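PDB 2UX9: dodecin from Thermus thermophilus, which stores cofactors in a hollow dodecamer, binding and sequestering flavins such as FMN and FAD and also binding coenzyme A. Local coordinates for the coenzyme A site. Coordinates in Å, arbitrary orientation; residue numbers count along the deposited sequence, not the author numbering. Chains: chain A/B/C, Dodecin.

The coenzyme A site. Residues chain A 28, 32-35, 64-67; chain B 6, 8, 10, 28-29, 32-33, 64, 66; chain C 6, 66. With COA (coenzyme A), chain D.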
ATOM      1  N   ARG A  28      26.343  -7.940 -12.045  1.00 14.10           N
ATOM      2  CA  ARG A  28      25.957  -7.780 -13.443  1.00 14.26           C
ATOM      3  C   ARG A  28      25.835  -6.286 -13.801  1.00 14.48           C
ATOM      4  O   ARG A  28      26.322  -5.853 -14.850  1.00 14.81           O
ATOM      5  CB  ARG A  28      24.662  -8.549 -13.733  1.00 14.78           C
ATOM      6  CG  ARG A  28      24.075  -8.321 -15.125  1.00 16.41           C
ATOM      7  CD  ARG A  28      25.082  -8.539 -16.241  1.00 18.78           C
ATOM      8  NE  ARG A  28      24.515  -8.236 -17.562  1.00 19.48           N
ATOM      9  CZ  ARG A  28      24.473  -7.032 -18.131  1.00 22.25           C
ATOM     10  NH1 ARG A  28      24.972  -5.955 -17.530  1.00 21.93           N
ATOM     11  NH2 ARG A  28      23.921  -6.906 -19.330  1.00 22.51           N
ATOM     12  N   THR A  32      28.284  -2.967 -16.955  1.00 15.75           N
ATOM     13  CA  THR A  32      27.925  -1.968 -17.964  1.00 15.53           C
ATOM     14  C   THR A  32      27.554  -0.588 -17.424  1.00 15.27           C
ATOM     15  O   THR A  32      27.543   0.374 -18.191  1.00 15.48           O
ATOM     16  CB  THR A  32      26.758  -2.465 -18.834  1.00 15.91           C
ATOM     17  OG1 THR A  32      25.633  -2.759 -17.999  1.00 16.07           O
ATOM     18  CG2 THR A  32      27.155  -3.714 -19.620  1.00 16.06           C
ATOM     19  N   LEU A  33      27.244  -0.485 -16.130  1.00 14.59           N
ATOM     20  CA  LEU A  33      26.807   0.784 -15.538  1.00 14.69           C
ATOM     21  C   LEU A  33      27.845   1.350 -14.585  1.00 14.90           C
ATOM     22  O   LEU A  33      28.442   0.630 -13.787  1.00 15.67           O
ATOM     23  CB  LEU A  33      25.484   0.609 -14.793  1.00 14.74           C
ATOM     24  CG  LEU A  33      24.317   0.150 -15.658  1.00 14.42           C
ATOM     25  CD1 LEU A  33      23.099  -0.072 -14.774  1.00 14.74           C
ATOM     26  CD2 LEU A  33      23.998   1.170 -16.751  1.00 15.51           C
ATOM     27  N   ARG A  34      28.051   2.656 -14.683  1.00 15.00           N
ATOM     28  CA  ARG A  34      28.972   3.376 -13.826  1.00 15.01           C
ATOM     29  C   ARG A  34      28.205   4.225 -12.821  1.00 14.45           C
ATOM     30  O   ARG A  34      27.025   4.577 -13.031  1.00 14.25           O
ATOM     31  CB  ARG A  34      29.856   4.292 -14.668  1.00 15.02           C
ATOM     32  CG  ARG A  34      30.678   3.545 -15.694  1.00 16.23           C
ATOM     33  CD  ARG A  34      31.533   4.486 -16.520  1.00 17.85           C
ATOM     34  NE  ARG A  34      30.765   5.270 -17.487  1.00 19.21           N
ATOM     35  CZ  ARG A  34      30.241   4.790 -18.615  1.00 19.97           C
ATOM     36  NH1 ARG A  34      30.404   3.520 -18.964  1.00 21.40           N
ATOM     37  NH2 ARG A  34      29.564   5.600 -19.419  1.00 20.35           N
ATOM     38  N   HIS A  35      28.891   4.570 -11.737  1.00 14.19           N
ATOM     39  CA  HIS A  35      28.365   5.454 -10.698  1.00 14.30           C
ATOM     40  C   HIS A  35      27.179   4.825  -9.978  1.00 13.74           C
ATOM     41  O   HIS A  35      26.256   5.515  -9.589  1.00 12.88           O
ATOM     42  CB  HIS A  35      27.983   6.823 -11.269  1.00 14.61           C
ATOM     43  CG  HIS A  35      29.022   7.410 -12.167  1.00 17.41           C
ATOM     44  ND1 HIS A  35      30.257   7.811 -11.713  1.00 20.03           N
ATOM     45  CD2 HIS A  35      29.025   7.618 -13.504  1.00 20.03           C
ATOM     46  CE1 HIS A  35      30.969   8.268 -12.728  1.00 19.16           C
ATOM     47  NE2 HIS A  35      30.246   8.158 -13.827  1.00 20.41           N
ATOM     48  N   PHE A  64      21.783   5.000  -9.818  1.00 12.27           N
ATOM     49  CA  PHE A  64      23.090   5.440 -10.274  1.00 12.64           C
ATOM     50  C   PHE A  64      23.049   6.864 -10.787  1.00 12.41           C
ATOM     51  O   PHE A  64      22.034   7.321 -11.298  1.00 12.60           O
ATOM     52  CB  PHE A  64      23.702   4.472 -11.307  1.00 12.78           C
ATOM     53  CG  PHE A  64      22.899   4.274 -12.572  1.00 13.44           C
ATOM     54  CD1 PHE A  64      23.254   4.933 -13.743  1.00 13.98           C
ATOM     55  CD2 PHE A  64      21.869   3.357 -12.619  1.00 14.20           C
ATOM     56  CE1 PHE A  64      22.534   4.725 -14.923  1.00 13.96           C
ATOM     57  CE2 PHE A  64      21.162   3.138 -13.793  1.00 14.93           C
ATOM     58  CZ  PHE A  64      21.500   3.814 -14.943  1.00 14.54           C
ATOM     59  N   ALA A  65      24.162   7.573 -10.633  1.00 13.50           N
ATOM     60  CA  ALA A  65      24.248   8.959 -11.068  1.00 14.21           C
ATOM     61  C   ALA A  65      24.414   8.993 -12.575  1.00 15.64           C
ATOM     62  O   ALA A  65      25.233   8.253 -13.123  1.00 16.01           O
ATOM     63  CB  ALA A  65      25.430   9.662 -10.386  1.00 15.19           C
ATOM     64  N   LEU A  66      23.632   9.828 -13.250  1.00 16.89           N
ATOM     65  CA  LEU A  66      23.813  10.047 -14.676  1.00 18.65           C
ATOM     66  C   LEU A  66      25.021  10.953 -14.908  1.00 19.82           C
ATOM     67  O   LEU A  66      25.186  11.985 -14.257  1.00 20.75           O
ATOM     68  CB  LEU A  66      22.565  10.669 -15.291  1.00 18.97           C
ATOM     69  CG  LEU A  66      21.351   9.756 -15.277  1.00 18.74           C
ATOM     70  CD1 LEU A  66      20.136  10.423 -15.925  1.00 21.17           C
ATOM     71  CD2 LEU A  66      21.651   8.434 -15.976  1.00 20.28           C
ATOM     72  N   GLU A  67      25.875  10.552 -15.839  1.00 20.81           N
ATOM     73  CA  GLU A  67      27.055  11.339 -16.180  1.00 21.43           C
ATOM     74  C   GLU A  67      26.674  12.627 -16.894  1.00 21.90           C
ATOM     75  O   GLU A  67      25.627  12.702 -17.529  1.00 22.51           O
ATOM     76  CB  GLU A  67      27.988  10.501 -17.043  1.00 21.84           C
ATOM     77  CG  GLU A  67      28.622   9.403 -16.253  1.00 22.38           C
ATOM     78  CD  GLU A  67      29.377   8.418 -17.089  1.00 22.64           C
ATOM     79  OE1 GLU A  67      29.113   8.330 -18.309  1.00 25.58           O
ATOM     80  OE2 GLU A  67      30.230   7.731 -16.505  1.00 23.60           O
TER
ATOM     81  N   LYS B   6      15.878  -8.407 -15.766  1.00 12.39           N
ATOM     82  CA  LYS B   6      15.533  -7.004 -15.723  1.00 12.83           C
ATOM     83  C   LYS B   6      14.039  -6.874 -15.936  1.00 12.40           C
ATOM     84  O   LYS B   6      13.424  -7.668 -16.656  1.00 12.36           O
ATOM     85  CB  LYS B   6      16.313  -6.213 -16.774  1.00 13.22           C
ATOM     86  CG  LYS B   6      15.909  -4.750 -16.783  1.00 15.20           C
ATOM     87  CD  LYS B   6      16.913  -3.788 -17.339  1.00 19.57           C
ATOM     88  CE  LYS B   6      16.367  -2.355 -17.200  1.00 19.96           C
ATOM     89  NZ  LYS B   6      17.086  -1.392 -18.005  1.00 21.59           N
ATOM     90  N   VAL B   8      11.140  -3.989 -17.107  1.00 12.74           N
ATOM     91  CA  VAL B   8      10.839  -2.685 -17.690  1.00 13.16           C
ATOM     92  C   VAL B   8       9.338  -2.414 -17.603  1.00 13.43           C
ATOM     93  O   VAL B   8       8.519  -3.346 -17.667  1.00 14.10           O
ATOM     94  CB  VAL B   8      11.330  -2.560 -19.145  1.00 13.62           C
ATOM     95  CG1 VAL B   8      12.862  -2.600 -19.197  1.00 14.97           C
ATOM     96  CG2 VAL B   8      10.701  -3.607 -20.017  1.00 15.64           C
ATOM     97  N   LEU B  10       6.046  -0.772 -19.145  1.00 13.13           N
ATOM     98  CA  LEU B  10       5.415  -0.350 -20.381  1.00 13.85           C
ATOM     99  C   LEU B  10       3.941  -0.080 -20.137  1.00 13.98           C
ATOM    100  O   LEU B  10       3.362  -0.564 -19.163  1.00 15.27           O
ATOM    101  CB  LEU B  10       5.556  -1.444 -21.445  1.00 13.73           C
ATOM    102  CG  LEU B  10       6.983  -1.868 -21.781  1.00 15.41           C
ATOM    103  CD1 LEU B  10       6.998  -3.061 -22.744  1.00 16.34           C
ATOM    104  CD2 LEU B  10       7.718  -0.673 -22.386  1.00 15.98           C
ATOM    105  N   ARG B  28       5.306  -4.946 -28.927  1.00 15.00           N
ATOM    106  CA  ARG B  28       6.362  -3.955 -29.027  1.00 15.60           C
ATOM    107  C   ARG B  28       7.640  -4.431 -28.346  1.00 15.53           C
ATOM    108  O   ARG B  28       8.735  -4.301 -28.912  1.00 15.10           O
ATOM    109  CB  ARG B  28       5.920  -2.613 -28.440  1.00 16.27           C
ATOM    110  CG  ARG B  28       6.851  -1.476 -28.820  1.00 19.04           C
ATOM    111  CD  ARG B  28       6.745  -1.162 -30.313  1.00 22.85           C
ATOM    112  NE  ARG B  28       5.412  -0.669 -30.635  1.00 25.26           N
ATOM    113  CZ  ARG B  28       5.005   0.583 -30.441  1.00 25.01           C
ATOM    114  NH1 ARG B  28       5.840   1.504 -29.967  1.00 26.43           N
ATOM    115  NH2 ARG B  28       3.775   0.921 -30.758  1.00 27.43           N
ATOM    116  N   ALA B  29       7.509  -5.006 -27.156  1.00 15.60           N
ATOM    117  CA  ALA B  29       8.679  -5.482 -26.417  1.00 15.73           C
ATOM    118  C   ALA B  29       9.485  -6.507 -27.207  1.00 16.08           C
ATOM    119  O   ALA B  29      10.718  -6.429 -27.254  1.00 15.77           O
ATOM    120  CB  ALA B  29       8.267  -6.054 -25.075  1.00 15.62           C
ATOM    121  N   THR B  32      12.500  -5.906 -29.913  1.00 17.64           N
ATOM    122  CA  THR B  32      13.887  -5.627 -29.554  1.00 17.88           C
ATOM    123  C   THR B  32      14.431  -6.393 -28.351  1.00 17.72           C
ATOM    124  O   THR B  32      15.643  -6.434 -28.173  1.00 18.40           O
ATOM    125  CB  THR B  32      14.076  -4.135 -29.270  1.00 18.10           C
ATOM    126  OG1 THR B  32      13.163  -3.729 -28.245  1.00 20.01           O
ATOM    127  CG2 THR B  32      13.840  -3.312 -30.536  1.00 19.17           C
ATOM    128  N   LEU B  33      13.565  -6.969 -27.522  1.00 17.03           N
ATOM    129  CA  LEU B  33      14.010  -7.677 -26.331  1.00 17.04           C
ATOM    130  C   LEU B  33      13.847  -9.170 -26.478  1.00 17.06           C
ATOM    131  O   LEU B  33      12.808  -9.646 -26.937  1.00 17.70           O
ATOM    132  CB  LEU B  33      13.227  -7.214 -25.109  1.00 16.91           C
ATOM    133  CG  LEU B  33      13.411  -5.741 -24.752  1.00 17.74           C
ATOM    134  CD1 LEU B  33      12.509  -5.406 -23.581  1.00 18.13           C
ATOM    135  CD2 LEU B  33      14.877  -5.395 -24.455  1.00 19.33           C
ATOM    136  N   PHE B  64      12.501 -10.006 -18.145  1.00 12.74           N
ATOM    137  CA  PHE B  64      13.270 -10.792 -19.110  1.00 12.49           C
ATOM    138  C   PHE B  64      14.647 -11.159 -18.572  1.00 12.80           C
ATOM    139  O   PHE B  64      15.229 -10.418 -17.783  1.00 12.83           O
ATOM    140  CB  PHE B  64      13.345 -10.055 -20.468  1.00 13.49           C
ATOM    141  CG  PHE B  64      13.978  -8.681 -20.415  1.00 13.38           C
ATOM    142  CD1 PHE B  64      15.300  -8.499 -20.792  1.00 14.12           C
ATOM    143  CD2 PHE B  64      13.247  -7.563 -20.032  1.00 14.35           C
ATOM    144  CE1 PHE B  64      15.881  -7.231 -20.772  1.00 16.01           C
ATOM    145  CE2 PHE B  64      13.837  -6.305 -20.008  1.00 14.72           C
ATOM    146  CZ  PHE B  64      15.146  -6.142 -20.382  1.00 16.66           C
ATOM    147  N   LEU B  66      18.580 -11.519 -18.567  1.00 15.11           N
ATOM    148  CA  LEU B  66      19.737 -10.858 -19.169  1.00 16.46           C
ATOM    149  C   LEU B  66      20.742 -11.901 -19.665  1.00 18.11           C
ATOM    150  O   LEU B  66      21.146 -12.792 -18.926  1.00 18.37           O
ATOM    151  CB  LEU B  66      20.415  -9.918 -18.171  1.00 15.97           C
ATOM    152  CG  LEU B  66      19.586  -8.717 -17.726  1.00 16.60           C
ATOM    153  CD1 LEU B  66      20.319  -7.926 -16.645  1.00 18.22           C
ATOM    154  CD2 LEU B  66      19.266  -7.823 -18.917  1.00 18.79           C
TER
ATOM    155  N   LYS C   6       6.577   3.925 -22.673  1.00 13.58           N
ATOM    156  CA  LYS C   6       7.537   3.427 -21.709  1.00 13.89           C
ATOM    157  C   LYS C   6       7.584   4.381 -20.526  1.00 13.49           C
ATOM    158  O   LYS C   6       7.461   5.593 -20.693  1.00 13.41           O
ATOM    159  CB  LYS C   6       8.929   3.277 -22.340  1.00 15.08           C
ATOM    160  CG  LYS C   6       9.974   2.858 -21.323  1.00 18.04           C
ATOM    161  CD  LYS C   6      11.162   2.139 -21.892  1.00 22.41           C
ATOM    162  CE  LYS C   6      11.981   1.535 -20.744  1.00 23.94           C
ATOM    163  NZ  LYS C   6      13.293   0.984 -21.152  1.00 25.72           N
ATOM    164  N   LEU C  66       6.447   5.575 -27.389  1.00 13.35           N
ATOM    165  CA  LEU C  66       7.480   4.895 -28.166  1.00 13.77           C
ATOM    166  C   LEU C  66       7.229   5.086 -29.656  1.00 13.89           C
ATOM    167  O   LEU C  66       6.135   4.857 -30.140  1.00 14.20           O
ATOM    168  CB  LEU C  66       7.509   3.407 -27.815  1.00 14.70           C
ATOM    169  CG  LEU C  66       7.996   3.095 -26.405  1.00 14.55           C
ATOM    170  CD1 LEU C  66       7.925   1.590 -26.136  1.00 17.08           C
ATOM    171  CD2 LEU C  66       9.410   3.599 -26.161  1.00 17.16           C
TER
HETATM  172  N1A COA D1070      25.426   7.611 -16.953  1.00 18.37           N
HETATM  173  C2A COA D1070      25.113   7.635 -18.296  1.00 19.43           C
HETATM  174  N3A COA D1070      25.389   6.560 -19.109  1.00 19.38           N
HETATM  175  C4A COA D1070      25.958   5.464 -18.545  1.00 18.70           C
HETATM  176  C5A COA D1070      26.278   5.417 -17.199  1.00 18.59           C
HETATM  177  C6A COA D1070      26.002   6.500 -16.382  1.00 18.30           C
HETATM  178  N6A COA D1070      26.240   6.456 -15.081  1.00 17.91           N
HETATM  179  N7A COA D1070      26.822   4.211 -16.936  1.00 18.54           N
HETATM  180  C8A COA D1070      26.865   3.511 -18.079  1.00 19.11           C
HETATM  181  N9A COA D1070      26.341   4.275 -19.083  1.00 19.63           N
HETATM  182  C1B COA D1070      26.029   3.852 -20.438  1.00 22.53           C
HETATM  183  C2B COA D1070      27.143   3.035 -21.068  1.00 23.48           C
HETATM  184  O2B COA D1070      28.212   3.820 -21.543  1.00 26.69           O
HETATM  185  C3B COA D1070      26.340   2.403 -22.166  1.00 25.76           C
HETATM  186  O3B COA D1070      26.092   3.427 -23.098  1.00 27.38           O
HETATM  187  P3B COA D1070      25.975   3.155 -24.663  1.00 30.88           P
HETATM  188  O7A COA D1070      25.710   4.471 -25.361  1.00 30.53           O
HETATM  189  O8A COA D1070      27.252   2.497 -25.115  1.00 27.51           O
HETATM  190  O9A COA D1070      24.811   2.224 -24.899  1.00 29.16           O
HETATM  191  C4B COA D1070      25.032   2.040 -21.480  1.00 24.59           C
HETATM  192  O4B COA D1070      24.909   2.997 -20.445  1.00 23.22           O
HETATM  193  C5B COA D1070      24.972   0.666 -20.829  1.00 26.15           C
HETATM  194  O5B COA D1070      25.238  -0.364 -21.752  1.00 29.48           O
HETATM  195  P1A COA D1070      24.082  -1.023 -22.650  1.00 33.50           P
HETATM  196  O1A COA D1070      24.576  -1.145 -24.079  1.00 33.81           O
HETATM  197  O2A COA D1070      22.791  -0.239 -22.564  1.00 33.73           O
HETATM  198  O3A COA D1070      23.858  -2.513 -22.068  1.00 30.03           O
HETATM  199  P2A COA D1070      23.342  -2.893 -20.595  1.00 29.74           P
HETATM  200  O4A COA D1070      24.053  -4.175 -20.250  1.00 31.37           O
HETATM  201  O5A COA D1070      23.649  -1.820 -19.575  1.00 28.44           O
HETATM  202  O6A COA D1070      21.763  -3.186 -20.754  1.00 30.12           O
HETATM  203  CBP COA D1070      19.710  -3.915 -21.847  1.00 29.73           C
HETATM  204  CCP COA D1070      21.241  -3.956 -21.827  1.00 29.59           C
HETATM  205  CDP COA D1070      19.200  -4.412 -23.193  1.00 30.11           C
HETATM  206  CEP COA D1070      19.186  -4.839 -20.750  1.00 29.64           C
HETATM  207  CAP COA D1070      19.224  -2.478 -21.644  1.00 30.20           C
HETATM  208  OAP COA D1070      19.645  -1.693 -22.738  1.00 31.45           O
HETATM  209  C9P COA D1070      17.731  -2.382 -21.480  1.00 30.67           C
HETATM  210  O9P COA D1070      17.105  -2.779 -20.291  1.00 29.95           O
HETATM  211  N8P COA D1070      17.024  -1.901 -22.491  1.00 30.74           N
HETATM  212  C7P COA D1070      15.643  -1.500 -22.296  1.00 29.96           C
HETATM  213  C6P COA D1070      14.910  -1.708 -23.600  1.00 28.25           C
HETATM  214  C5P COA D1070      13.426  -1.501 -23.493  1.00 27.44           C
HETATM  215  O5P COA D1070      12.852  -1.199 -22.437  1.00 26.01           O
HETATM  216  N4P COA D1070      12.822  -1.685 -24.654  1.00 27.21           N
HETATM  217  C3P COA D1070      11.487  -1.217 -24.934  1.00 27.02           C
HETATM  218  C2P COA D1070      10.614  -2.438 -25.128  1.00 26.52           C
HETATM  219  S1P COA D1070       8.970  -1.959 -25.652  1.00 26.44           S
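Coenzyme A lies at a junction of three dodecin chains, its adenine held by chain A and its pantetheine arm running along chain B to a tip shared with chain C. The adenine end is the tightly fitted part. A:Arg34 N donates almost straight to N7A (3.0 Å, 171° at H), A:Glu67 N points at N1A, and the amino group N6A gives to two carbonyl oxygens. COA N6A to A:Ala65 O, 2.8 Å, lies in the carbonyl plane; the engineered side chain takes no part in this main-chain bond. The donor to A:Arg34 O stands above its carbonyl plane. These main-chain groups match the Watson-Crick and Hoogsteen edges of adenine, which would favour this base. A:Arg34 adds a lid: bent at chi3 (-73°), it folds back so that NH2 sits over the five-membered ring of the base, 3.6 Å from its centroid. The same NH2 reaches the ribose 2'-hydroxyl O2B at 3.1 Å. A:Glu67 holds this guanidinium side-on, taking NE on the syn lone pair of OE2 (2.7 Å) and NH2 from above the carboxylate plane at OE1. A:His35 NE2 uses the anti lone pair of OE2; a carboxylate suits a place that must accept from both residues. An alanine at A:Arg34 would probably loosen base and ribose, for the cation over the ring and the O2B bond go together.

Protein hides 474 of the cofactor's 695 Å², leaving about a third uncovered; sparser contacts suggest a looser grip beyond the adenine. A:Arg28, presumably positive, suits the diphosphate: NH2 makes an in-plane salt bridge to O4A. Its NH1 holds A:Thr32 OG1, whose short hydroxyl donates to O5A. Long extended lysines suit the distant amide oxygens: B:Lys6 NZ meets O9P, and C:Lys6 NZ meets O5P at 2.6 Å. Branched aliphatic leucines suit the weakly polar sulfur, where CD1 of C:Leu66 and CD1 of B:Leu10 each lie 3.7 Å from S1P.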